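Local coordinates for protein sugar-binding transcriptional regulator, LacI family (Enterococcus faecalis, PDB 3CS3) that probably binds a sugar or similar small effector and, as a LacI-family regulator, probably controls transcription through DNA binding, at residues Val98-Arg103 with Glu255-Arg260; Ala61-Trp66 with Leu86-Glu91; Ser125-Gly130 with Gly156-Pro161; Val116-Val121 with Pro178-Ala183. All blocks are in the same frame, centred on the assembly; numbering follows the deposited sequence. Where two conformers were deposited one is given.

Contact 1: residues Val98-Arg103 with Glu255-Arg260; sequences VLLDNR and EHIYTR. With SO4 (sulfate ion), chain C.
Leu99 and His256 are paired in register, their side chains on the same face of the sheet, where the parallel strands 98-100 and 255-257 lie side by side. The tight part is the backbone. Leu99 N donates to Glu255 O at 3.1 Å. Leu99 O receives Ile257 N at 2.8 Å. Asp101 N then bonds Ile257 O at 2.9 Å. Ile257 packs into the other face with both branches. With CG1 anti to the carbonyl carbon (chi1 -64°), this branch reaches Val98 CG1 at 4.0 Å. Its CG2 meets Leu100 CD2 at 4.1 Å.

The side with His256 and Tyr258 is looser and more open to solvent, Tyr258 most of all. His256 grips a sulfate ion, probably from the crystallisation liquor, with its backbone N and with ND1; the ND1 bond is nearly straight (177°). Tyr258 OH bonds sulfate O1 at 2.6 Å. Asp101 OD2 sits at the edge of the Tyr258 ring, 3.4 Å from CD1, and a water lies between OD2 and Thr259 N and appears to bridge them.

Asp101 is the N-cap of helix 102-115, which enters the second lobe, consistent with a place near the interlobe hinge, as in other LacI-type proteins. Helix 232-247 covers the Ile257 face, with Trp235 on Leu100 and Ile257 and Val238 on Val98. Leu99 touches Tyr131 of helix 131-146, and strand 227-229 flanks the far side of strand 255-262.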
loop_
_atom_site.group_PDB
_atom_site.type_symbol
_atom_site.label_atom_id
_atom_site.label_comp_id
_atom_site.label_asym_id
_atom_site.label_seq_id
_atom_site.Cartn_x
_atom_site.Cartn_y
_atom_site.Cartn_z
ATOM N N VAL A 98 -15.223 -14.739 -4.410
ATOM C CA VAL A 98 -15.423 -13.512 -5.187
ATOM C C VAL A 98 -14.152 -13.267 -5.994
ATOM O O VAL A 98 -13.181 -12.701 -5.495
ATOM C CB VAL A 98 -15.792 -12.267 -4.325
ATOM C CG1 VAL A 98 -16.160 -11.094 -5.231
ATOM C CG2 VAL A 98 -16.951 -12.566 -3.394
ATOM N N LEU A 99 -14.168 -13.714 -7.245
ATOM C CA LEU A 99 -12.956 -13.778 -8.059
ATOM C C LEU A 99 -12.960 -12.774 -9.198
ATOM O O LEU A 99 -14.018 -12.369 -9.668
ATOM C CB LEU A 99 -12.787 -15.188 -8.626
ATOM C CG LEU A 99 -12.826 -16.374 -7.660
ATOM C CD1 LEU A 99 -12.639 -17.667 -8.424
ATOM C CD2 LEU A 99 -11.772 -16.246 -6.572
ATOM N N LEU A 100 -11.771 -12.368 -9.637
ATOM C CA LEU A 100 -11.659 -11.577 -10.857
ATOM C C LEU A 100 -11.958 -12.461 -12.055
ATOM O O LEU A 100 -11.637 -13.650 -12.057
ATOM C CB LEU A 100 -10.261 -10.979 -11.017
ATOM C CG LEU A 100 -9.734 -10.020 -9.954
ATOM C CD1 LEU A 100 -8.328 -9.585 -10.318
ATOM C CD2 LEU A 100 -10.648 -8.821 -9.795
ATOM N N ASP A 101 -12.574 -11.872 -13.072
ATOM C CA ASP A 101 -12.715 -12.524 -14.363
ATOM C C ASP A 101 -11.363 -12.503 -15.092
ATOM O O ASP A 101 -11.101 -11.641 -15.942
ATOM C CB ASP A 101 -13.805 -11.828 -15.174
ATOM C CG ASP A 101 -14.113 -12.536 -16.475
ATOM O OD1 ASP A 101 -14.075 -13.787 -16.513
ATOM O OD2 ASP A 101 -14.403 -11.827 -17.458
ATOM N N ASN A 102 -10.504 -13.452 -14.723
ATOM C CA ASN A 102 -9.156 -13.571 -15.275
ATOM C C ASN A 102 -9.156 -13.965 -16.747
ATOM O O ASN A 102 -8.307 -13.514 -17.513
ATOM C CB ASN A 102 -8.345 -14.591 -14.478
ATOM C CG ASN A 102 -8.059 -14.139 -13.063
ATOM O OD1 ASN A 102 -7.549 -13.041 -12.837
ATOM N ND2 ASN A 102 -8.376 -14.995 -12.100
ATOM N N ARG A 103 -10.118 -14.800 -17.127
ATOM C CA ARG A 103 -10.270 -15.254 -18.507
ATOM C C ARG A 103 -10.694 -14.129 -19.445
ATOM O O ARG A 103 -10.137 -13.990 -20.525
ATOM C CB ARG A 103 -11.214 -16.459 -18.572
ATOM C CG ARG A 103 -10.636 -17.648 -17.804
ATOM C CD ARG A 103 -11.448 -18.916 -17.921
ATOM N NE ARG A 103 -10.675 -20.065 -17.446
ATOM C CZ ARG A 103 -10.217 -21.043 -18.221
ATOM N NH1 ARG A 103 -10.468 -21.042 -19.525
ATOM N NH2 ARG A 103 -9.516 -22.035 -17.686
ATOM N N GLU A 255 -19.398 -15.194 -6.965
ATOM C CA GLU A 255 -19.525 -14.192 -8.014
ATOM C C GLU A 255 -18.187 -13.867 -8.666
ATOM O O GLU A 255 -17.130 -14.212 -8.138
ATOM C CB GLU A 255 -20.129 -12.907 -7.445
ATOM C CG GLU A 255 -21.642 -12.948 -7.306
ATOM C CD GLU A 255 -22.239 -11.605 -6.947
ATOM O OE1 GLU A 255 -21.925 -10.598 -7.620
ATOM O OE2 GLU A 255 -23.046 -11.560 -5.999
ATOM N N HIS A 256 -18.251 -13.205 -9.820
ATOM C CA HIS A 256 -17.064 -12.707 -10.497
ATOM C C HIS A 256 -17.100 -11.196 -10.585
ATOM O O HIS A 256 -18.177 -10.584 -10.568
ATOM C CB HIS A 256 -16.910 -13.311 -11.901
ATOM C CG HIS A 256 -16.508 -14.750 -11.893
ATOM N ND1 HIS A 256 -17.425 -15.777 -11.846
ATOM C CD2 HIS A 256 -15.286 -15.335 -11.900
ATOM C CE1 HIS A 256 -16.786 -16.934 -11.835
ATOM N NE2 HIS A 256 -15.488 -16.694 -11.864
ATOM N N ILE A 257 -15.908 -10.612 -10.669
ATOM C CA ILE A 257 -15.727 -9.182 -10.859
ATOM C C ILE A 257 -15.219 -8.977 -12.286
ATOM O O ILE A 257 -14.168 -9.502 -12.661
ATOM C CB ILE A 257 -14.744 -8.603 -9.800
ATOM C CG1 ILE A 257 -15.327 -8.757 -8.382
ATOM C CG2 ILE A 257 -14.348 -7.145 -10.114
ATOM C CD1 ILE A 257 -16.631 -7.987 -8.116
ATOM N N TYR A 258 -15.976 -8.226 -13.083
ATOM C CA TYR A 258 -15.705 -8.143 -14.519
ATOM C C TYR A 258 -14.787 -6.990 -14.884
ATOM O O TYR A 258 -14.666 -6.017 -14.136
ATOM C CB TYR A 258 -17.005 -8.192 -15.339
ATOM C CG TYR A 258 -17.679 -9.543 -15.200
ATOM C CD1 TYR A 258 -17.202 -10.646 -15.904
ATOM C CD2 TYR A 258 -18.753 -9.734 -14.322
ATOM C CE1 TYR A 258 -17.786 -11.898 -15.769
ATOM C CE2 TYR A 258 -19.347 -10.997 -14.173
ATOM C CZ TYR A 258 -18.858 -12.068 -14.904
ATOM O OH TYR A 258 -19.424 -13.319 -14.785
ATOM N N THR A 259 -14.119 -7.132 -16.026
ATOM C CA THR A 259 -12.992 -6.279 -16.393
ATOM C C THR A 259 -13.175 -5.543 -17.724
ATOM O O THR A 259 -14.057 -5.873 -18.521
ATOM C CB THR A 259 -11.686 -7.105 -16.489
ATOM O OG1 THR A 259 -11.823 -8.101 -17.508
ATOM C CG2 THR A 259 -11.345 -7.789 -15.162
ATOM N N ARG A 260 -12.316 -4.550 -17.950
ATOM C CA ARG A 260 -12.246 -3.821 -19.210
ATOM C C ARG A 260 -10.806 -3.402 -19.496
ATOM O O ARG A 260 -10.020 -3.180 -18.569
ATOM C CB ARG A 260 -13.181 -2.602 -19.200
ATOM C CG ARG A 260 -12.721 -1.421 -18.355
ATOM C CD ARG A 260 -13.857 -0.435 -18.089
ATOM N NE ARG A 260 -13.356 0.913 -17.808
ATOM C CZ ARG A 260 -12.989 1.359 -16.607
ATOM N NH1 ARG A 260 -13.059 0.573 -15.536
ATOM N NH2 ARG A 260 -12.548 2.606 -16.474
HETATM S S SO4 C . -21.299 -14.234 -11.864
HETATM O O1 SO4 C . -21.485 -13.766 -13.227
HETATM O O2 SO4 C . -22.567 -14.700 -11.311
HETATM O O3 SO4 C . -20.339 -15.336 -11.819
HETATM O O4 SO4 C . -20.799 -13.101 -11.097
HETATM O O HOH W 1 -14.207 -9.393 -17.794
#

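Contact 2: residues Ala61-Trp66 with Leu86-Glu91; sequences AIILDW and LDRTTE
In the beta-alpha-beta unit formed by strand 60-64, helix 70-78 and strand 82-85, Ile63 and Leu86 meet at the C-terminal ends of the two strands. Such strand ends border the interlobe cleft in the periplasmic-binding-protein-like fold. Leu86 N donates to Ile63 O at 2.9 Å. The Leu86 side chain packs beside it, and its CD1 touches Ile62 CG2 at 3.9 Å and Leu64 CD2 at 4.0 Å. The Leu64 and Leu86 side chains cross at about a right angle. Trp235 of helix 232-247 touches both.

Beyond the strands, polar groups take over. Asp87 CG lies between its backbone N and carbonyl carbon (chi1 60°), and the carboxylate reaches the backbone of the other segment. Arg88 bends at chi3 (78°) and grips this carboxylate side-on, its nitrogens coming from above the carboxylate plane. Its NE bonds Asp87 OD1 at 2.8 Å, and its NH1 forms a salt bridge with Asp87 OD2 at 2.6 Å. The guanidinium group is also tied through NH2 to Phe68 O and Thr70 OG1. Asp87 OD2 therefore has two donors: Asp65 N, 2.9 Å away, and Arg88 NH1 approach it from opposite faces of the carboxylate plane.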
loop_
_atom_site.group_PDB
_atom_site.type_symbol
_atom_site.label_atom_id
_atom_site.label_comp_id
_atom_site.label_asym_id
_atom_site.label_seq_id
_atom_site.Cartn_x
_atom_site.Cartn_y
_atom_site.Cartn_z
ATOM N N ALA A 61 -13.182 -14.879 7.740
ATOM C CA ALA A 61 -12.014 -14.420 6.997
ATOM C C ALA A 61 -12.303 -14.085 5.540
ATOM O O ALA A 61 -13.136 -14.726 4.897
ATOM C CB ALA A 61 -10.868 -15.439 7.102
ATOM N N ILE A 62 -11.614 -13.059 5.044
ATOM C CA ILE A 62 -11.542 -12.766 3.621
ATOM C C ILE A 62 -10.083 -12.963 3.208
ATOM O O ILE A 62 -9.194 -12.306 3.744
ATOM C CB ILE A 62 -12.029 -11.334 3.296
ATOM C CG1 ILE A 62 -13.528 -11.195 3.590
ATOM C CG2 ILE A 62 -11.747 -10.975 1.836
ATOM C CD1 ILE A 62 -14.025 -9.758 3.579
ATOM N N ILE A 63 -9.840 -13.875 2.268
ATOM C CA ILE A 63 -8.473 -14.267 1.904
ATOM C C ILE A 63 -8.082 -13.847 0.484
ATOM O O ILE A 63 -8.712 -14.258 -0.501
ATOM C CB ILE A 63 -8.254 -15.808 2.021
ATOM C CG1 ILE A 63 -8.875 -16.387 3.305
ATOM C CG2 ILE A 63 -6.761 -16.182 1.854
ATOM C CD1 ILE A 63 -8.055 -16.224 4.549
ATOM N N LEU A 64 -7.036 -13.030 0.394
ATOM C CA LEU A 64 -6.354 -12.764 -0.866
ATOM C C LEU A 64 -4.845 -12.930 -0.649
ATOM O O LEU A 64 -4.118 -11.952 -0.473
ATOM C CB LEU A 64 -6.717 -11.371 -1.401
ATOM C CG LEU A 64 -6.108 -10.773 -2.685
ATOM C CD1 LEU A 64 -5.741 -11.800 -3.748
ATOM C CD2 LEU A 64 -7.053 -9.747 -3.261
ATOM N N ASP A 65 -4.393 -14.185 -0.670
ATOM C CA ASP A 65 -3.007 -14.538 -0.376
ATOM C C ASP A 65 -2.737 -15.950 -0.882
ATOM O O ASP A 65 -3.229 -16.912 -0.302
ATOM C CB ASP A 65 -2.758 -14.474 1.140
ATOM C CG ASP A 65 -1.301 -14.740 1.526
ATOM O OD1 ASP A 65 -0.425 -14.883 0.640
ATOM O OD2 ASP A 65 -1.034 -14.803 2.746
ATOM N N TRP A 66 -1.934 -16.067 -1.941
ATOM C CA TRP A 66 -1.640 -17.362 -2.566
ATOM C C TRP A 66 -0.754 -18.274 -1.703
ATOM O O TRP A 66 -0.724 -19.487 -1.912
ATOM C CB TRP A 66 -1.017 -17.170 -3.960
ATOM C CG TRP A 66 0.394 -16.665 -3.919
ATOM C CD1 TRP A 66 0.790 -15.373 -3.777
ATOM C CD2 TRP A 66 1.595 -17.448 -4.003
ATOM N NE1 TRP A 66 2.162 -15.291 -3.770
ATOM C CE2 TRP A 66 2.683 -16.550 -3.903
ATOM C CE3 TRP A 66 1.856 -18.819 -4.148
ATOM C CZ2 TRP A 66 4.021 -16.976 -3.954
ATOM C CZ3 TRP A 66 3.188 -19.246 -4.197
ATOM C CH2 TRP A 66 4.252 -18.322 -4.101
ATOM N N LEU A 86 -10.734 -14.825 -2.454
ATOM C CA LEU A 86 -10.652 -13.879 -3.553
ATOM C C LEU A 86 -9.571 -14.309 -4.539
ATOM O O LEU A 86 -9.285 -13.608 -5.509
ATOM C CB LEU A 86 -10.317 -12.484 -3.016
ATOM C CG LEU A 86 -11.132 -11.822 -1.900
ATOM C CD1 LEU A 86 -10.745 -10.356 -1.831
ATOM C CD2 LEU A 86 -12.637 -11.949 -2.103
ATOM N N ASP A 87 -8.991 -15.481 -4.296
ATOM C CA ASP A 87 -7.746 -15.869 -4.946
ATOM C C ASP A 87 -7.721 -17.290 -5.502
ATOM O O ASP A 87 -6.723 -17.693 -6.105
ATOM C CB ASP A 87 -6.573 -15.672 -3.968
ATOM C CG ASP A 87 -6.708 -16.507 -2.690
ATOM O OD1 ASP A 87 -7.741 -17.177 -2.474
ATOM O OD2 ASP A 87 -5.762 -16.490 -1.882
ATOM N N ARG A 88 -8.803 -18.042 -5.281
ATOM C CA ARG A 88 -8.877 -19.459 -5.649
ATOM C C ARG A 88 -10.317 -19.958 -5.700
ATOM O O ARG A 88 -11.229 -19.279 -5.220
ATOM C CB ARG A 88 -8.077 -20.314 -4.664
ATOM C CG ARG A 88 -8.712 -20.471 -3.293
ATOM C CD ARG A 88 -7.688 -20.904 -2.273
ATOM N NE ARG A 88 -6.865 -19.778 -1.851
ATOM C CZ ARG A 88 -5.788 -19.880 -1.081
ATOM N NH1 ARG A 88 -5.121 -18.790 -0.739
ATOM N NH2 ARG A 88 -5.385 -21.061 -0.639
ATOM N N THR A 89 -10.513 -21.142 -6.282
ATOM C CA THR A 89 -11.832 -21.784 -6.304
ATOM C C THR A 89 -11.942 -22.810 -5.191
ATOM O O THR A 89 -10.935 -23.325 -4.696
ATOM C CB THR A 89 -12.152 -22.485 -7.644
ATOM O OG1 THR A 89 -11.146 -23.464 -7.927
ATOM C CG2 THR A 89 -12.234 -21.484 -8.784
ATOM N N THR A 90 -13.177 -23.111 -4.811
ATOM C CA THR A 90 -13.449 -24.007 -3.698
ATOM C C THR A 90 -14.766 -24.742 -3.925
ATOM O O THR A 90 -15.590 -24.321 -4.743
ATOM C CB THR A 90 -13.489 -23.229 -2.363
ATOM O OG1 THR A 90 -13.589 -24.148 -1.270
ATOM C CG2 THR A 90 -14.670 -22.260 -2.331
ATOM N N GLU A 91 -14.951 -25.844 -3.208
ATOM C CA GLU A 91 -16.192 -26.601 -3.267
ATOM C C GLU A 91 -16.676 -26.900 -1.852
ATOM O O GLU A 91 -17.781 -27.413 -1.649
ATOM C CB GLU A 91 -15.992 -27.893 -4.064
ATOM C CG GLU A 91 -17.204 -28.305 -4.898
ATOM C CD GLU A 91 -17.570 -27.273 -5.957
ATOM O OE1 GLU A 91 -16.760 -27.050 -6.884
ATOM O OE2 GLU A 91 -18.670 -26.686 -5.861
#

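Contact 3: residues Ser125-Gly130 with Gly156-Pro161; sequences SGPEKG and GDFTEP
The Phe158 ring lays one face over Gly126 CA and Pro127 CD. Gly126 CA is 3.9 Å from the ring centroid and only 14° off the ring normal, a CH-pi contact. Pro127 CD makes a second one, 4.0 Å from the same centroid and 29° off the normal. It also comes within 3.6 Å of Phe158 CD2. The Pro127 and Phe158 side chains cross at about a right angle. Gly126 has no side chain, which lets the ring settle on its backbone. Around the ring, Tyr18 meets it with the planes about 55° apart, and Phe184 and Met188 touch it too.

Next to the ring, the two backbones run close together. Ser125 O is 2.9 Å from Gly156 N, and Gly156 O is 3.2 Å from Gly126 C. Asp157 holds the following turn. Its OD1 accepts Thr159 N at 3.2 Å and Thr159 OG1 at 2.6 Å, both from the same face of the carboxylate plane. The bond to Thr159 N makes this an Asx turn.

A glycerol, probably from the crystallisation liquor, lies about 4 Å from the Phe158 side chain. Loops that follow neighbouring parallel strands and carry an aromatic ring beside the cleft are consistent with the sugar pocket of a LacI-type, periplasmic-binding-protein-like fold.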
loop_
_atom_site.group_PDB
_atom_site.type_symbol
_atom_site.label_atom_id
_atom_site.label_comp_id
_atom_site.label_asym_id
_atom_site.label_seq_id
_atom_site.Cartn_x
_atom_site.Cartn_y
_atom_site.Cartn_z
ATOM N N SER A 125 4.415 -13.648 -15.825
ATOM C CA SER A 125 3.376 -14.196 -14.977
ATOM C C SER A 125 3.692 -13.977 -13.510
ATOM O O SER A 125 4.810 -13.598 -13.163
ATOM C CB SER A 125 3.177 -15.692 -15.261
ATOM O OG SER A 125 4.271 -16.457 -14.797
ATOM N N GLY A 126 2.695 -14.206 -12.657
ATOM C CA GLY A 126 2.914 -14.291 -11.223
ATOM C C GLY A 126 3.264 -15.722 -10.845
ATOM O O GLY A 126 3.734 -16.490 -11.690
ATOM N N PRO A 127 3.033 -16.092 -9.572
ATOM C CA PRO A 127 3.324 -17.425 -9.040
ATOM C C PRO A 127 2.532 -18.496 -9.778
ATOM O O PRO A 127 1.329 -18.332 -9.997
ATOM C CB PRO A 127 2.862 -17.327 -7.582
ATOM C CG PRO A 127 2.866 -15.870 -7.284
ATOM C CD PRO A 127 2.451 -15.215 -8.543
ATOM N N GLU A 128 3.209 -19.575 -10.164
ATOM C CA GLU A 128 2.598 -20.606 -11.003
ATOM C C GLU A 128 1.574 -21.464 -10.262
ATOM O O GLU A 128 0.677 -22.021 -10.888
ATOM C CB GLU A 128 3.657 -21.467 -11.714
ATOM C CG GLU A 128 4.413 -22.460 -10.837
ATOM C CD GLU A 128 5.263 -23.420 -11.654
ATOM O OE1 GLU A 128 6.378 -23.032 -12.068
ATOM O OE2 GLU A 128 4.817 -24.567 -11.876
ATOM N N LYS A 129 1.697 -21.548 -8.938
ATOM C CA LYS A 129 0.711 -22.269 -8.133
ATOM C C LYS A 129 -0.505 -21.379 -7.794
ATOM O O LYS A 129 -1.552 -21.876 -7.373
ATOM C CB LYS A 129 1.370 -22.939 -6.903
ATOM C CG LYS A 129 1.072 -22.361 -5.509
ATOM C CD LYS A 129 1.661 -23.271 -4.418
ATOM C CE LYS A 129 0.649 -23.609 -3.312
ATOM N NZ LYS A 129 0.485 -22.554 -2.263
ATOM N N GLY A 130 -0.357 -20.071 -8.018
ATOM C CA GLY A 130 -1.434 -19.101 -7.820
ATOM C C GLY A 130 -2.475 -19.138 -8.924
ATOM O O GLY A 130 -2.143 -19.027 -10.107
ATOM N N GLY A 156 7.430 -14.653 -12.485
ATOM C CA GLY A 156 7.547 -13.578 -11.498
ATOM C C GLY A 156 6.744 -13.965 -10.274
ATOM O O GLY A 156 6.358 -15.125 -10.131
ATOM N N ASP A 157 6.486 -13.007 -9.389
ATOM C CA ASP A 157 5.774 -13.300 -8.139
ATOM C C ASP A 157 4.750 -12.231 -7.743
ATOM O O ASP A 157 4.392 -12.111 -6.563
ATOM C CB ASP A 157 6.768 -13.570 -6.994
ATOM C CG ASP A 157 7.804 -12.458 -6.823
ATOM O OD1 ASP A 157 7.538 -11.306 -7.218
ATOM O OD2 ASP A 157 8.891 -12.741 -6.276
ATOM N N PHE A 158 4.305 -11.466 -8.744
ATOM C CA PHE A 158 3.369 -10.331 -8.614
ATOM C C PHE A 158 3.977 -9.056 -8.008
ATOM O O PHE A 158 3.333 -8.006 -7.995
ATOM C CB PHE A 158 2.064 -10.716 -7.889
ATOM C CG PHE A 158 1.069 -11.454 -8.749
ATOM C CD1 PHE A 158 0.912 -11.142 -10.103
ATOM C CD2 PHE A 158 0.252 -12.433 -8.190
ATOM C CE1 PHE A 158 -0.024 -11.824 -10.892
ATOM C CE2 PHE A 158 -0.685 -13.118 -8.971
ATOM C CZ PHE A 158 -0.824 -12.807 -10.323
ATOM N N THR A 159 5.215 -9.141 -7.525
ATOM C CA THR A 159 5.867 -7.995 -6.908
ATOM C C THR A 159 6.721 -7.265 -7.925
ATOM O O THR A 159 7.158 -7.855 -8.909
ATOM C CB THR A 159 6.752 -8.385 -5.698
ATOM O OG1 THR A 159 7.975 -8.971 -6.162
ATOM C CG2 THR A 159 6.031 -9.360 -4.767
ATOM N N GLU A 160 6.962 -5.986 -7.659
ATOM C CA GLU A 160 7.781 -5.115 -8.509
ATOM C C GLU A 160 9.257 -5.551 -8.728
ATOM O O GLU A 160 9.743 -5.455 -9.863
ATOM C CB GLU A 160 7.667 -3.660 -8.017
ATOM C CG GLU A 160 8.479 -2.629 -8.779
ATOM C CD GLU A 160 8.301 -1.225 -8.233
ATOM O OE1 GLU A 160 7.143 -0.782 -8.072
ATOM O OE2 GLU A 160 9.325 -0.558 -7.973
ATOM N N PRO A 161 9.974 -6.015 -7.664
ATOM C CA PRO A 161 11.323 -6.583 -7.885
ATOM C C PRO A 161 11.441 -7.692 -8.944
ATOM O O PRO A 161 12.461 -7.756 -9.633
ATOM C CB PRO A 161 11.696 -7.143 -6.507
ATOM C CG PRO A 161 10.949 -6.303 -5.553
ATOM C CD PRO A 161 9.650 -5.983 -6.222
#

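Contact 4: residues Val116-Val121 with Pro178-Ala183; sequences VGSKKV and PVDVFA
Asp180 and Val121 meet between neighbouring strands of the parallel sheet in the second lobe, at the N-terminal ends of strands 121-125 and 179-183, the two inner strands. The segment 116-121 arrives from helix 102-115. That helix ends in a Schellman motif at Gly117, whose positive phi lets the chain turn toward the sheet.

Asp180 has the largest area buried by the contact. Its CB lies 3.4 Å from Lys120 O. Its CG is anti to the carbonyl carbon (chi1 -68°), and the carboxylate is directed at Ser118. There Asp180 OD2 is 2.9 Å from Ser118 OG. This bond is not settled: the same hydroxyl also reaches Phe113 O, and Ser118 was modelled in two conformers. The firmer partner of Asp180 OD2 is Arg208 of strand 207-210, which forms a salt bridge with it. That pairing probably favours the charged form of this buried carboxylate.

Val121 comes next in buried area. Its carbonyl C is 3.6 Å from Asp180 O. Val121 CG1 approaches Phe182 CB at 4.4 Å, a loose contact. Both side chains also touch Phe113 of helix 102-115, so the helix covers this face of the sheet.

Lys120 contributes mainly through its backbone. Its NZ leads away to Gln175. Direct backbone pairing with strand 179-183 is made one step further on, by Leu122. Before that point a water fills in, donating to Lys120 O at 2.7 Å and accepting from Asp180 N at 2.9 Å.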
loop_
_atom_site.group_PDB
_atom_site.type_symbol
_atom_site.label_atom_id
_atom_site.label_comp_id
_atom_site.label_asym_id
_atom_site.label_seq_id
_atom_site.Cartn_x
_atom_site.Cartn_y
_atom_site.Cartn_z
ATOM N N VAL A 116 -2.588 -5.930 -33.231
ATOM C CA VAL A 116 -1.425 -5.154 -33.659
ATOM C C VAL A 116 -0.448 -6.005 -34.505
ATOM O O VAL A 116 0.492 -5.483 -35.113
ATOM C CB VAL A 116 -0.728 -4.482 -32.424
ATOM C CG1 VAL A 116 0.362 -5.378 -31.820
ATOM C CG2 VAL A 116 -0.171 -3.119 -32.786
ATOM N N GLY A 117 -0.683 -7.316 -34.540
ATOM C CA GLY A 117 0.161 -8.241 -35.291
ATOM C C GLY A 117 1.507 -8.532 -34.652
ATOM O O GLY A 117 2.545 -8.468 -35.322
ATOM N N SER A 118 1.482 -8.870 -33.364
ATOM C CA SER A 118 2.695 -9.177 -32.612
ATOM C C SER A 118 3.420 -10.399 -33.164
ATOM O O SER A 118 2.790 -11.374 -33.575
ATOM C CB SER A 118 2.364 -9.391 -31.138
ATOM O OG SER A 118 1.798 -8.220 -30.584
ATOM N N LYS A 119 4.748 -10.334 -33.165
ATOM C CA LYS A 119 5.587 -11.410 -33.684
ATOM C C LYS A 119 5.994 -12.392 -32.589
ATOM O O LYS A 119 6.285 -13.553 -32.873
ATOM C CB LYS A 119 6.829 -10.835 -34.381
ATOM C CG LYS A 119 6.525 -9.924 -35.580
ATOM C CD LYS A 119 5.834 -10.688 -36.710
ATOM C CE LYS A 119 5.282 -9.751 -37.775
ATOM N NZ LYS A 119 4.488 -10.493 -38.797
ATOM N N LYS A 120 6.037 -11.903 -31.352
ATOM C CA LYS A 120 6.249 -12.717 -30.157
ATOM C C LYS A 120 5.696 -11.949 -28.957
ATOM O O LYS A 120 5.820 -10.723 -28.882
ATOM C CB LYS A 120 7.738 -13.021 -29.929
ATOM C CG LYS A 120 7.974 -14.268 -29.075
ATOM C CD LYS A 120 9.092 -14.091 -28.057
ATOM C CE LYS A 120 10.451 -14.473 -28.618
ATOM N NZ LYS A 120 11.454 -14.657 -27.530
ATOM N N VAL A 121 5.079 -12.666 -28.024
ATOM C CA VAL A 121 4.564 -12.052 -26.810
ATOM C C VAL A 121 5.273 -12.663 -25.613
ATOM O O VAL A 121 5.326 -13.877 -25.472
ATOM C CB VAL A 121 3.028 -12.204 -26.691
ATOM C CG1 VAL A 121 2.522 -11.687 -25.342
ATOM C CG2 VAL A 121 2.337 -11.449 -27.812
ATOM N N PRO A 178 10.021 -4.757 -31.951
ATOM C CA PRO A 178 9.538 -4.350 -30.629
ATOM C C PRO A 178 9.406 -5.548 -29.674
ATOM O O PRO A 178 9.000 -6.638 -30.090
ATOM C CB PRO A 178 8.162 -3.734 -30.927
ATOM C CG PRO A 178 7.835 -4.101 -32.376
ATOM C CD PRO A 178 8.897 -5.048 -32.859
ATOM N N VAL A 179 9.771 -5.348 -28.409
ATOM C CA VAL A 179 9.575 -6.364 -27.376
ATOM C C VAL A 179 8.166 -6.220 -26.795
ATOM O O VAL A 179 7.847 -5.211 -26.170
ATOM C CB VAL A 179 10.625 -6.257 -26.240
ATOM C CG1 VAL A 179 10.384 -7.325 -25.178
ATOM C CG2 VAL A 179 12.034 -6.373 -26.792
ATOM N N ASP A 180 7.326 -7.227 -27.010
ATOM C CA ASP A 180 5.943 -7.175 -26.548
ATOM C C ASP A 180 5.757 -7.969 -25.267
ATOM O O ASP A 180 6.049 -9.165 -25.222
ATOM C CB ASP A 180 4.989 -7.634 -27.650
ATOM C CG ASP A 180 4.934 -6.651 -28.809
ATOM O OD1 ASP A 180 5.541 -5.564 -28.699
ATOM O OD2 ASP A 180 4.281 -6.954 -29.827
ATOM N N VAL A 181 5.297 -7.280 -24.221
ATOM C CA VAL A 181 5.157 -7.864 -22.888
ATOM C C VAL A 181 3.727 -7.759 -22.360
ATOM O O VAL A 181 3.128 -6.679 -22.365
ATOM C CB VAL A 181 6.122 -7.207 -21.852
ATOM C CG1 VAL A 181 6.029 -7.914 -20.495
ATOM C CG2 VAL A 181 7.571 -7.220 -22.350
ATOM N N PHE A 182 3.182 -8.887 -21.919
ATOM C CA PHE A 182 1.961 -8.886 -21.131
ATOM C C PHE A 182 2.364 -9.199 -19.697
ATOM O O PHE A 182 2.701 -10.338 -19.371
ATOM C CB PHE A 182 0.941 -9.885 -21.690
ATOM C CG PHE A 182 -0.341 -9.989 -20.894
ATOM C CD1 PHE A 182 -0.845 -8.904 -20.167
ATOM C CD2 PHE A 182 -1.075 -11.172 -20.914
ATOM C CE1 PHE A 182 -2.025 -9.018 -19.436
ATOM C CE2 PHE A 182 -2.267 -11.289 -20.193
ATOM C CZ PHE A 182 -2.741 -10.211 -19.453
ATOM N N ALA A 183 2.377 -8.154 -18.867
ATOM C CA ALA A 183 2.661 -8.283 -17.441
ATOM C C ALA A 183 1.357 -8.623 -16.742
ATOM O O ALA A 183 0.333 -7.995 -17.001
ATOM C CB ALA A 183 3.241 -7.004 -16.900
HETATM O O HOH W 2 8.198 -9.579 -28.535
#

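From the N terminus, contact 2 closes first, a short loop around helix 70-78 in the first lobe. Contact 1 opens next, at strand 95-100, and closes only at strand 255-262. Its long loop encloses the other two contacts. Contact 4 joins 116-121 to 178-183 in the sheet of the second lobe, and contact 3 lies within that span. No loops cross. Contacts 1 and 2 reach the same sheet and touch, with Leu99 CD2 3.4 Å from Arg88 O. Contacts 2 and 3 meet between the lobes, where Trp66 CE2 is 3.5 Å from Pro127 CG. Contacts 2 and 4 are on opposite sides of the chain's centre.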